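Alpha-galactosidase (Thermus thermophilus, PDB 6LCJ) probably hydrolyses alpha-galactosides, releasing terminal galactose, as a hexameric glycosidase of the GH36 family. Local coordinates at residues Ala108-Ala113 / Gly130-Leu135; Asn382-Thr387 / Arg419-Leu424; Ala425-Phe430 / Val456-Leu461. One frame throughout, in Å; residues are numbered along the deposited sequence.

Along the chain the three contacts come in series, contact 1 closing before contact 2 opens and contact 2 before contact 3. Contact 1 belongs to the N-terminal antiparallel sheets and is remote from the others: its centre is about 29 Å from that of contact 2 and about 30 Å from that of contact 3, with nearest atoms about 16 Å apart. Contacts 2 and 3 have centres about 11 Å apart and share helix 415-428, which meets helix 380-388 through its middle turns and strand 458-462 through its last. That helix ties the outer layer of the parallel barrel to the C-terminal three-stranded sheet, while contact 1 joins a turn to a strand within the separate N-terminal beta domain.

Contact 1: residues Ala108-Ala113 / Gly130-Leu135; sequences ALDLGA and GGAWFL
D110 by a hydrogen bond and W133 by its indole join the turn after strand 102-108 to the start of strand 132-137. The side chain of D110 has CG beside its backbone N and anti to the carbonyl carbon (chi1 -62°), which carries OD2 to the neighbouring segment. There OD2 of D110 takes the N-H of A132 at 3.0 Å, met almost along the C-O axis at an N-H...O angle of 164°. With D110 so placed, a beta carbon on G131 would clash, 2.6 Å from OD2 of D110. L109 N gives a nearly linear bond of 3.1 Å to A132 O from above the carbonyl plane; the hydroxyl of Y126 also bonds that oxygen. L109 adds apolar contacts, its CB 4.1 Å from CB of A132 and its CD2 4.2 Å from CB of F134. W133 takes a similar first torsion, and chi2 of 88° turns the indole plane roughly perpendicular to the CA-CB-CG plane, so that CZ3 of W133 meets CB of A108 at 3.9 Å and CH2 of W133 meets CB of A113 at 3.8 Å. G31 O binds the indole NE1 and fixes the ring's direction. A108 and W133 form an antiparallel non-hydrogen-bonded pair, and from A108 the turn leads out of the sheet of strand 132-137 into strand 113-117 of the other antiparallel sheet, a connection characteristic of the two-sheet N-terminal beta domain of GH36 enzymes.

Contact 2: residues Asn382-Thr387 / Arg419-Leu424; sequences NALRST and RLQEAL
This is apolar helix-helix packing between helix 380-388 and helix 415-428, which follow consecutive strands, 352-354 and 398-400, of the parallel barrel. The axes of segments 382-387 and 419-424 come within 10.8 Å at their closest, inclined at 35°; no hydrogen bond crosses, and the closest contacts are all between side chains. L384 does most of this, its CG beside the backbone N (chi1 -71°) and its two methyls splitting between partners. CD1 of L384 lies 3.9 Å from CB of L420, the two chains crossing at about a right angle. CD2 of L384 meets CD1 of L424 at 3.7 Å and OE1 of Q421 at 3.4 Å. An alanine at L384 would remove both methyls and would probably loosen the packing against L420 and L424. T387 places CG2 3.7 Å from the same CD1 of L424, because its OG1 turns back to donate to A383 O, which the T387 N-H also binds. Q421 bends at chi2, and its NE2 is held by V403 O and P401 O. Along the same two helices, L424 also touches L388 and Q421 touches L380, while L420 rests on V473 of strand 471-474.

Contact 3: residues Ala425-Phe430 / Val456-Leu461; sequences AHFTGF and VPVRRL
Four side chains carry most of the first shell, with R460 at its margin: H426 and F427 at the end of helix 415-428 against V456 just before strand 458-462 and V458, its first residue. V456 sets its CG2 over one face of the H426 imidazole, 3.8 Å from the ring centroid and 27° off the normal, a CH-pi contact displaced toward the rim, with CE1 of H426 the nearest ring atom to CG2 of V456 at 3.4 Å. This methyl reaches the ring because it stands anti to the carbonyl carbon of V456. A water links the same two residues, accepting from V456 N at 3.0 Å and bonding H426 ND1 at 2.5 Å. V458 divides its methyls: CG2 of V458 meets CB of H426 at 3.5 Å, and CG1 approaches the F427 ring at its edge, 3.6 Å from CD1 of F427. The phenyl has CG anti to its backbone N (chi1 -174°), and its CE1 extends to 4.3 Å from CB of R460. No direct hydrogen bond joins the segments, so the fit is mainly apolar.

The next shell orients these rings. F451 meets H426 and F466 meets F427, each edge-to-face, and F466 also touches V458. R460 has its guanidinium gripped by backbone oxygens, NE by G462 O and NH2 by P463 O and L388 O. At the helix end, T428 OG1 accepts from F430 N in an ST turn, and G429 leaves helical geometry with positive phi (76°), after which F430 makes no contact with 456-461.

Strand 458-462 lies at one side of the three-stranded antiparallel sheet, paired with strand 465-468 through P457-G469 and R459-R467, so helix 415-428 packs against that sheet while the chain beyond F430 enters barrel strand 431-433.

Contact 1: residues Ala108-Ala113 / Gly130-Leu135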
ATOM      1  N   ALA E 108      10.355  30.226  26.440  1.00 26.22           N
ATOM      2  CA  ALA E 108      11.443  29.635  27.204  1.00 28.29           C
ATOM      3  C   ALA E 108      12.490  30.674  27.597  1.00 33.88           C
ATOM      4  O   ALA E 108      12.841  31.565  26.818  1.00 32.95           O
ATOM      5  CB  ALA E 108      12.108  28.531  26.397  1.00 29.70           C
ATOM      6  N   LEU E 109      13.000  30.546  28.815  1.00 32.22           N
ATOM      7  CA  LEU E 109      14.107  31.359  29.291  1.00 30.66           C
ATOM      8  C   LEU E 109      15.442  30.623  29.239  1.00 32.98           C
ATOM      9  O   LEU E 109      16.467  31.222  29.559  1.00 34.20           O
ATOM     10  CB  LEU E 109      13.828  31.844  30.719  1.00 28.60           C
ATOM     11  CG  LEU E 109      12.625  32.789  30.802  1.00 33.53           C
ATOM     12  CD1 LEU E 109      12.413  33.300  32.212  1.00 36.69           C
ATOM     13  CD2 LEU E 109      12.792  33.952  29.836  1.00 34.72           C
ATOM     14  N   ASP E 110      15.450  29.343  28.841  1.00 30.67           N
ATOM     15  CA  ASP E 110      16.647  28.531  28.662  1.00 31.93           C
ATOM     16  C   ASP E 110      16.653  27.907  27.264  1.00 31.97           C
ATOM     17  O   ASP E 110      15.697  28.030  26.491  1.00 32.07           O
ATOM     18  CB  ASP E 110      16.736  27.419  29.722  1.00 35.67           C
ATOM     19  CG  ASP E 110      16.830  27.960  31.138  1.00 47.64           C
ATOM     20  OD1 ASP E 110      17.815  28.673  31.455  1.00 55.97           O
ATOM     21  OD2 ASP E 110      15.922  27.662  31.948  1.00 50.47           O
ATOM     22  N   LEU E 111      17.727  27.175  26.978  1.00 28.50           N
ATOM     23  CA  LEU E 111      17.957  26.533  25.690  1.00 32.55           C
ATOM     24  C   LEU E 111      17.099  25.288  25.493  1.00 33.14           C
ATOM     25  O   LEU E 111      16.768  24.575  26.443  1.00 36.08           O
ATOM     26  CB  LEU E 111      19.419  26.099  25.566  1.00 29.91           C
ATOM     27  CG  LEU E 111      20.513  27.148  25.607  1.00 34.50           C
ATOM     28  CD1 LEU E 111      21.838  26.504  26.009  1.00 32.15           C
ATOM     29  CD2 LEU E 111      20.624  27.825  24.249  1.00 35.21           C
ATOM     30  N   GLY E 112      16.791  24.999  24.232  1.00 32.28           N
ATOM     31  CA  GLY E 112      16.330  23.676  23.857  1.00 30.14           C
ATOM     32  C   GLY E 112      14.851  23.422  24.019  1.00 30.83           C
ATOM     33  O   GLY E 112      14.455  22.271  24.207  1.00 31.34           O
ATOM     34  N   ALA E 113      14.018  24.458  23.941  1.00 29.22           N
ATOM     35  CA  ALA E 113      12.586  24.328  24.148  1.00 28.05           C
ATOM     36  C   ALA E 113      11.808  24.469  22.839  1.00 29.94           C
ATOM     37  O   ALA E 113      12.233  25.150  21.900  1.00 25.76           O
ATOM     38  CB  ALA E 113      12.092  25.362  25.157  1.00 24.52           C
ATOM     39  N   GLY E 130      15.192  20.382  31.903  1.00 58.72           N
ATOM     40  CA  GLY E 130      14.122  21.347  32.132  1.00 38.80           C
ATOM     41  C   GLY E 130      14.547  22.801  32.142  1.00 42.34           C
ATOM     42  O   GLY E 130      15.673  23.136  31.756  1.00 52.92           O
ATOM     43  N   GLY E 131      13.664  23.688  32.576  1.00 39.34           N
ATOM     44  CA  GLY E 131      14.028  25.088  32.599  1.00 35.05           C
ATOM     45  C   GLY E 131      12.843  25.954  32.953  1.00 39.92           C
ATOM     46  O   GLY E 131      11.763  25.468  33.306  1.00 39.05           O
ATOM     47  N   ALA E 132      13.078  27.259  32.850  1.00 35.49           N
ATOM     48  CA  ALA E 132      12.109  28.272  33.221  1.00 39.02           C
ATOM     49  C   ALA E 132      11.362  28.768  31.991  1.00 39.35           C
ATOM     50  O   ALA E 132      11.745  28.506  30.844  1.00 34.38           O
ATOM     51  CB  ALA E 132      12.794  29.446  33.929  1.00 41.28           C
ATOM     52  N   TRP E 133      10.299  29.532  32.253  1.00 34.25           N
ATOM     53  CA  TRP E 133       9.392  30.011  31.230  1.00 32.46           C
ATOM     54  C   TRP E 133       8.888  31.380  31.631  1.00 32.87           C
ATOM     55  O   TRP E 133       8.699  31.661  32.812  1.00 35.72           O
ATOM     56  CB  TRP E 133       8.173  29.102  31.044  1.00 30.92           C
ATOM     57  CG  TRP E 133       8.486  27.711  30.661  1.00 33.29           C
ATOM     58  CD1 TRP E 133       8.746  26.671  31.504  1.00 31.61           C
ATOM     59  CD2 TRP E 133       8.563  27.185  29.328  1.00 28.40           C
ATOM     60  NE1 TRP E 133       8.980  25.532  30.777  1.00 35.38           N
ATOM     61  CE2 TRP E 133       8.873  25.822  29.439  1.00 30.94           C
ATOM     62  CE3 TRP E 133       8.399  27.738  28.056  1.00 31.68           C
ATOM     63  CZ2 TRP E 133       9.023  24.994  28.321  1.00 29.81           C
ATOM     64  CZ3 TRP E 133       8.557  26.914  26.945  1.00 30.52           C
ATOM     65  CH2 TRP E 133       8.871  25.562  27.088  1.00 28.46           C
ATOM     66  N   PHE E 134       8.656  32.221  30.635  1.00 31.69           N
ATOM     67  CA  PHE E 134       7.951  33.471  30.829  1.00 33.22           C
ATOM     68  C   PHE E 134       6.538  33.268  30.321  1.00 35.24           C
ATOM     69  O   PHE E 134       6.349  32.723  29.228  1.00 35.26           O
ATOM     70  CB  PHE E 134       8.626  34.625  30.089  1.00 31.26           C
ATOM     71  CG  PHE E 134       7.945  35.940  30.299  1.00 33.13           C
ATOM     72  CD1 PHE E 134       7.792  36.449  31.580  1.00 34.39           C
ATOM     73  CD2 PHE E 134       7.438  36.654  29.233  1.00 32.96           C
ATOM     74  CE1 PHE E 134       7.156  37.653  31.796  1.00 34.95           C
ATOM     75  CE2 PHE E 134       6.790  37.858  29.435  1.00 37.00           C
ATOM     76  CZ  PHE E 134       6.654  38.364  30.730  1.00 38.49           C
ATOM     77  N   LEU E 135       5.553  33.666  31.123  1.00 32.59           N
ATOM     78  CA  LEU E 135       4.158  33.579  30.713  1.00 34.29           C
ATOM     79  C   LEU E 135       3.501  34.923  30.958  1.00 34.09           C
ATOM     80  O   LEU E 135       3.645  35.500  32.038  1.00 36.40           O
ATOM     81  CB  LEU E 135       3.411  32.473  31.461  1.00 36.64           C
ATOM     82  CG  LEU E 135       1.883  32.529  31.402  1.00 33.65           C
ATOM     83  CD1 LEU E 135       1.387  32.064  30.052  1.00 30.75           C
ATOM     84  CD2 LEU E 135       1.259  31.726  32.527  1.00 27.67           C
TER

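Contact 2: residues Asn382-Thr387 / Arg419-Leu424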
ATOM      1  N   ASN E 382       9.134  36.733   1.518  1.00 29.32           N
ATOM      2  CA  ASN E 382       9.520  35.799   2.569  1.00 24.48           C
ATOM      3  C   ASN E 382      10.396  36.487   3.595  1.00 24.41           C
ATOM      4  O   ASN E 382      10.204  36.311   4.802  1.00 23.04           O
ATOM      5  CB  ASN E 382      10.256  34.601   1.978  1.00 28.07           C
ATOM      6  CG  ASN E 382       9.352  33.662   1.192  1.00 27.75           C
ATOM      7  OD1 ASN E 382       8.128  33.734   1.243  1.00 31.18           O
ATOM      8  ND2 ASN E 382       9.973  32.773   0.455  1.00 30.67           N
ATOM      9  N   ALA E 383      11.370  37.279   3.128  1.00 24.01           N
ATOM     10  CA  ALA E 383      12.212  38.054   4.030  1.00 20.56           C
ATOM     11  C   ALA E 383      11.366  38.922   4.947  1.00 23.67           C
ATOM     12  O   ALA E 383      11.474  38.847   6.177  1.00 25.93           O
ATOM     13  CB  ALA E 383      13.185  38.918   3.229  1.00 19.58           C
ATOM     14  N   LEU E 384      10.486  39.731   4.351  1.00 27.22           N
ATOM     15  CA  LEU E 384       9.692  40.668   5.135  1.00 28.29           C
ATOM     16  C   LEU E 384       8.810  39.938   6.143  1.00 26.94           C
ATOM     17  O   LEU E 384       8.690  40.374   7.293  1.00 26.06           O
ATOM     18  CB  LEU E 384       8.851  41.546   4.206  1.00 24.94           C
ATOM     19  CG  LEU E 384       9.578  42.608   3.375  1.00 27.09           C
ATOM     20  CD1 LEU E 384       8.627  43.150   2.333  1.00 24.03           C
ATOM     21  CD2 LEU E 384      10.144  43.753   4.219  1.00 25.21           C
ATOM     22  N   ARG E 385       8.217  38.805   5.748  1.00 23.55           N
ATOM     23  CA  ARG E 385       7.227  38.160   6.613  1.00 28.21           C
ATOM     24  C   ARG E 385       7.834  37.707   7.938  1.00 29.09           C
ATOM     25  O   ARG E 385       7.231  37.894   8.999  1.00 31.91           O
ATOM     26  CB  ARG E 385       6.570  36.974   5.909  1.00 24.95           C
ATOM     27  CG  ARG E 385       5.553  36.254   6.808  1.00 30.59           C
ATOM     28  CD  ARG E 385       4.575  35.385   6.010  1.00 36.57           C
ATOM     29  NE  ARG E 385       5.340  34.364   5.325  1.00 38.99           N
ATOM     30  CZ  ARG E 385       5.516  34.307   4.010  1.00 43.21           C
ATOM     31  NH1 ARG E 385       4.929  35.198   3.211  1.00 46.66           N
ATOM     32  NH2 ARG E 385       6.288  33.356   3.498  1.00 34.51           N
ATOM     33  N   SER E 386       9.026  37.098   7.901  1.00 27.32           N
ATOM     34  CA  SER E 386       9.624  36.580   9.128  1.00 26.50           C
ATOM     35  C   SER E 386      10.263  37.690   9.954  1.00 27.04           C
ATOM     36  O   SER E 386      10.165  37.683  11.187  1.00 25.98           O
ATOM     37  CB  SER E 386      10.651  35.494   8.800  1.00 22.85           C
ATOM     38  OG  SER E 386       9.996  34.284   8.443  1.00 27.85           O
ATOM     39  N   THR E 387      10.932  38.635   9.289  1.00 25.94           N
ATOM     40  CA  THR E 387      11.529  39.774   9.979  1.00 22.21           C
ATOM     41  C   THR E 387      10.482  40.560  10.759  1.00 27.56           C
ATOM     42  O   THR E 387      10.682  40.890  11.935  1.00 32.24           O
ATOM     43  CB  THR E 387      12.217  40.675   8.960  1.00 24.24           C
ATOM     44  OG1 THR E 387      13.297  39.965   8.359  1.00 18.35           O
ATOM     45  CG2 THR E 387      12.726  41.962   9.617  1.00 28.94           C
ATOM     46  N   ARG E 419      10.636  49.903  -1.131  1.00 33.69           N
ATOM     47  CA  ARG E 419      10.448  50.825  -0.019  1.00 32.21           C
ATOM     48  C   ARG E 419      10.063  50.099   1.266  1.00 32.72           C
ATOM     49  O   ARG E 419      10.405  50.557   2.364  1.00 31.71           O
ATOM     50  CB  ARG E 419       9.389  51.854  -0.405  1.00 35.13           C
ATOM     51  CG  ARG E 419       9.008  52.833   0.687  1.00 46.61           C
ATOM     52  CD  ARG E 419       8.407  54.115   0.093  1.00 53.06           C
ATOM     53  NE  ARG E 419       9.416  55.020  -0.479  1.00 56.23           N
ATOM     54  CZ  ARG E 419       9.639  55.168  -1.789  1.00 56.76           C
ATOM     55  NH1 ARG E 419       8.933  54.464  -2.676  1.00 46.33           N
ATOM     56  NH2 ARG E 419      10.569  56.024  -2.213  1.00 49.08           N
ATOM     57  N   LEU E 420       9.342  48.981   1.158  1.00 31.88           N
ATOM     58  CA  LEU E 420       9.029  48.189   2.348  1.00 33.97           C
ATOM     59  C   LEU E 420      10.299  47.690   3.034  1.00 31.81           C
ATOM     60  O   LEU E 420      10.411  47.732   4.266  1.00 29.52           O
ATOM     61  CB  LEU E 420       8.142  47.003   1.970  1.00 28.64           C
ATOM     62  CG  LEU E 420       6.821  47.290   1.263  1.00 32.16           C
ATOM     63  CD1 LEU E 420       6.141  45.973   0.941  1.00 27.95           C
ATOM     64  CD2 LEU E 420       5.940  48.155   2.121  1.00 30.18           C
ATOM     65  N   GLN E 421      11.259  47.198   2.244  1.00 27.78           N
ATOM     66  CA  GLN E 421      12.528  46.754   2.791  1.00 30.60           C
ATOM     67  C   GLN E 421      13.315  47.925   3.370  1.00 27.84           C
ATOM     68  O   GLN E 421      13.852  47.832   4.478  1.00 31.89           O
ATOM     69  CB  GLN E 421      13.315  46.015   1.698  1.00 35.50           C
ATOM     70  CG  GLN E 421      14.674  45.413   2.098  1.00 28.67           C
ATOM     71  CD  GLN E 421      14.576  44.368   3.192  1.00 34.34           C
ATOM     72  OE1 GLN E 421      13.482  43.997   3.623  1.00 31.48           O
ATOM     73  NE2 GLN E 421      15.736  43.866   3.638  1.00 30.85           N
ATOM     74  N   GLU E 422      13.371  49.043   2.655  1.00 28.28           N
ATOM     75  CA  GLU E 422      14.103  50.199   3.164  1.00 32.48           C
ATOM     76  C   GLU E 422      13.567  50.658   4.519  1.00 34.36           C
ATOM     77  O   GLU E 422      14.344  51.029   5.409  1.00 33.91           O
ATOM     78  CB  GLU E 422      14.040  51.333   2.150  1.00 30.93           C
ATOM     79  CG  GLU E 422      15.013  52.443   2.429  1.00 36.67           C
ATOM     80  CD  GLU E 422      14.642  53.707   1.702  1.00 42.53           C
ATOM     81  OE1 GLU E 422      15.022  53.826   0.521  1.00 53.80           O
ATOM     82  OE2 GLU E 422      13.971  54.581   2.300  1.00 53.48           O
ATOM     83  N   ALA E 423      12.242  50.631   4.697  1.00 32.47           N
ATOM     84  CA  ALA E 423      11.647  51.088   5.952  1.00 34.79           C
ATOM     85  C   ALA E 423      12.070  50.213   7.130  1.00 34.52           C
ATOM     86  O   ALA E 423      12.295  50.720   8.236  1.00 31.10           O
ATOM     87  CB  ALA E 423      10.126  51.119   5.827  1.00 33.67           C
ATOM     88  N   LEU E 424      12.182  48.898   6.918  1.00 32.74           N
ATOM     89  CA  LEU E 424      12.625  48.018   7.998  1.00 32.55           C
ATOM     90  C   LEU E 424      14.091  48.243   8.361  1.00 28.79           C
ATOM     91  O   LEU E 424      14.462  48.068   9.526  1.00 30.50           O
ATOM     92  CB  LEU E 424      12.390  46.553   7.629  1.00 33.24           C
ATOM     93  CG  LEU E 424      10.940  46.061   7.693  1.00 33.35           C
ATOM     94  CD1 LEU E 424      10.913  44.555   7.763  1.00 32.44           C
ATOM     95  CD2 LEU E 424      10.192  46.665   8.861  1.00 31.37           C
TER

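Contact 3: residues Ala425-Phe430 / Val456-Leu461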
ATOM      1  N   ALA E 425      14.937  48.626   7.399  1.00 27.25           N
ATOM      2  CA  ALA E 425      16.300  49.033   7.744  1.00 29.06           C
ATOM      3  C   ALA E 425      16.302  50.289   8.614  1.00 30.64           C
ATOM      4  O   ALA E 425      17.065  50.383   9.582  1.00 34.42           O
ATOM      5  CB  ALA E 425      17.127  49.268   6.479  1.00 27.83           C
ATOM      6  N   HIS E 426      15.460  51.269   8.291  1.00 31.84           N
ATOM      7  CA  HIS E 426      15.365  52.446   9.148  1.00 29.65           C
ATOM      8  C   HIS E 426      14.892  52.064  10.544  1.00 28.84           C
ATOM      9  O   HIS E 426      15.452  52.522  11.540  1.00 31.87           O
ATOM     10  CB  HIS E 426      14.426  53.480   8.538  1.00 29.90           C
ATOM     11  CG  HIS E 426      15.006  54.233   7.383  1.00 32.44           C
ATOM     12  ND1 HIS E 426      16.227  54.864   7.445  1.00 32.70           N
ATOM     13  CD2 HIS E 426      14.515  54.480   6.144  1.00 31.19           C
ATOM     14  CE1 HIS E 426      16.472  55.456   6.290  1.00 34.80           C
ATOM     15  NE2 HIS E 426      15.448  55.243   5.485  1.00 33.50           N
ATOM     16  N   PHE E 427      13.882  51.201  10.642  1.00 26.90           N
ATOM     17  CA  PHE E 427      13.360  50.839  11.955  1.00 27.28           C
ATOM     18  C   PHE E 427      14.404  50.101  12.795  1.00 29.58           C
ATOM     19  O   PHE E 427      14.592  50.400  13.975  1.00 34.06           O
ATOM     20  CB  PHE E 427      12.098  50.001  11.796  1.00 28.48           C
ATOM     21  CG  PHE E 427      11.404  49.699  13.093  1.00 33.88           C
ATOM     22  CD1 PHE E 427      10.608  50.650  13.708  1.00 37.41           C
ATOM     23  CD2 PHE E 427      11.546  48.460  13.699  1.00 32.66           C
ATOM     24  CE1 PHE E 427       9.958  50.372  14.897  1.00 34.96           C
ATOM     25  CE2 PHE E 427      10.895  48.178  14.887  1.00 30.60           C
ATOM     26  CZ  PHE E 427      10.109  49.140  15.487  1.00 32.41           C
ATOM     27  N   THR E 428      15.081  49.117  12.215  1.00 32.26           N
ATOM     28  CA  THR E 428      16.090  48.386  12.970  1.00 28.99           C
ATOM     29  C   THR E 428      17.384  49.172  13.115  1.00 29.70           C
ATOM     30  O   THR E 428      18.168  48.879  14.025  1.00 29.39           O
ATOM     31  CB  THR E 428      16.417  47.040  12.300  1.00 27.03           C
ATOM     32  OG1 THR E 428      16.923  47.271  10.981  1.00 27.93           O
ATOM     33  CG2 THR E 428      15.191  46.132  12.220  1.00 24.15           C
ATOM     34  N   GLY E 429      17.634  50.137  12.225  1.00 25.75           N
ATOM     35  CA  GLY E 429      18.917  50.801  12.151  1.00 19.92           C
ATOM     36  C   GLY E 429      20.032  50.007  11.505  1.00 27.91           C
ATOM     37  O   GLY E 429      21.169  50.477  11.498  1.00 33.03           O
ATOM     38  N   PHE E 430      19.750  48.811  10.964  1.00 30.27           N
ATOM     39  CA  PHE E 430      20.756  47.959  10.328  1.00 27.57           C
ATOM     40  C   PHE E 430      20.712  48.225   8.829  1.00 27.20           C
ATOM     41  O   PHE E 430      19.821  47.741   8.126  1.00 32.30           O
ATOM     42  CB  PHE E 430      20.499  46.487  10.647  1.00 25.23           C
ATOM     43  CG  PHE E 430      21.698  45.601  10.442  1.00 26.56           C
ATOM     44  CD1 PHE E 430      22.205  45.375   9.175  1.00 28.51           C
ATOM     45  CD2 PHE E 430      22.322  44.985  11.524  1.00 28.09           C
ATOM     46  CE1 PHE E 430      23.325  44.548   8.982  1.00 32.24           C
ATOM     47  CE2 PHE E 430      23.430  44.155  11.347  1.00 26.93           C
ATOM     48  CZ  PHE E 430      23.937  43.936  10.077  1.00 30.47           C
ATOM     49  N   VAL E 456      16.264  58.518   9.846  1.00 43.54           N
ATOM     50  CA  VAL E 456      14.851  58.823   9.627  1.00 49.34           C
ATOM     51  C   VAL E 456      14.065  58.194  10.756  1.00 54.93           C
ATOM     52  O   VAL E 456      14.036  56.952  10.874  1.00 50.93           O
ATOM     53  CB  VAL E 456      14.374  58.309   8.261  1.00 43.63           C
ATOM     54  CG1 VAL E 456      13.095  59.001   7.875  1.00 53.76           C
ATOM     55  CG2 VAL E 456      15.428  58.567   7.216  1.00 42.96           C
ATOM     56  N   PRO E 457      13.421  58.984  11.632  1.00 58.33           N
ATOM     57  CA  PRO E 457      12.653  58.406  12.743  1.00 50.06           C
ATOM     58  C   PRO E 457      11.531  57.504  12.246  1.00 51.16           C
ATOM     59  O   PRO E 457      10.743  57.883  11.373  1.00 52.67           O
ATOM     60  CB  PRO E 457      12.105  59.634  13.484  1.00 50.54           C
ATOM     61  CG  PRO E 457      12.347  60.813  12.564  1.00 47.66           C
ATOM     62  CD  PRO E 457      13.534  60.452  11.733  1.00 50.40           C
ATOM     63  N   VAL E 458      11.476  56.293  12.801  1.00 48.56           N
ATOM     64  CA  VAL E 458      10.413  55.338  12.517  1.00 47.29           C
ATOM     65  C   VAL E 458       9.716  55.003  13.824  1.00 48.69           C
ATOM     66  O   VAL E 458      10.354  54.908  14.880  1.00 54.39           O
ATOM     67  CB  VAL E 458      10.934  54.057  11.828  1.00 45.06           C
ATOM     68  CG1 VAL E 458       9.769  53.210  11.311  1.00 42.96           C
ATOM     69  CG2 VAL E 458      11.833  54.408  10.671  1.00 40.41           C
ATOM     70  N   ARG E 459       8.403  54.836  13.752  1.00 45.16           N
ATOM     71  CA  ARG E 459       7.588  54.524  14.909  1.00 45.43           C
ATOM     72  C   ARG E 459       6.621  53.433  14.495  1.00 46.84           C
ATOM     73  O   ARG E 459       6.142  53.429  13.357  1.00 48.17           O
ATOM     74  CB  ARG E 459       6.843  55.776  15.405  1.00 53.63           C
ATOM     75  CG  ARG E 459       5.605  55.500  16.242  1.00 61.50           C
ATOM     76  CD  ARG E 459       5.352  56.634  17.221  1.00 72.21           C
ATOM     77  NE  ARG E 459       5.531  57.936  16.580  1.00 80.11           N
ATOM     78  CZ  ARG E 459       4.575  58.581  15.911  1.00 80.09           C
ATOM     79  NH1 ARG E 459       3.364  58.043  15.796  1.00 74.54           N
ATOM     80  NH2 ARG E 459       4.829  59.762  15.358  1.00 74.39           N
ATOM     81  N   ARG E 460       6.345  52.495  15.397  1.00 45.35           N
ATOM     82  CA  ARG E 460       5.378  51.445  15.106  1.00 48.02           C
ATOM     83  C   ARG E 460       3.994  51.857  15.587  1.00 50.50           C
ATOM     84  O   ARG E 460       3.811  52.206  16.756  1.00 59.52           O
ATOM     85  CB  ARG E 460       5.776  50.119  15.749  1.00 51.46           C
ATOM     86  CG  ARG E 460       5.454  48.911  14.864  1.00 51.76           C
ATOM     87  CD  ARG E 460       5.912  47.608  15.498  1.00 51.64           C
ATOM     88  NE  ARG E 460       5.582  46.467  14.659  1.00 52.64           N
ATOM     89  CZ  ARG E 460       6.274  45.330  14.655  1.00 52.75           C
ATOM     90  NH1 ARG E 460       7.327  45.204  15.455  1.00 46.67           N
ATOM     91  NH2 ARG E 460       5.923  44.326  13.852  1.00 42.54           N
ATOM     92  N   LEU E 461       3.024  51.816  14.680  1.00 47.40           N
ATOM     93  CA  LEU E 461       1.646  52.141  15.007  1.00 48.77           C
ATOM     94  C   LEU E 461       0.810  50.910  15.284  1.00 52.65           C
ATOM     95  O   LEU E 461      -0.192  50.998  15.997  1.00 52.84           O
ATOM     96  CB  LEU E 461       1.012  52.941  13.868  1.00 48.98           C
ATOM     97  CG  LEU E 461       1.904  54.096  13.412  1.00 52.85           C
ATOM     98  CD1 LEU E 461       1.382  54.725  12.132  1.00 54.74           C
ATOM     99  CD2 LEU E 461       2.044  55.131  14.523  1.00 51.43           C
TER
HETATM  100  O   HOH W   1      17.650  55.927   9.241  1.00 41.50           O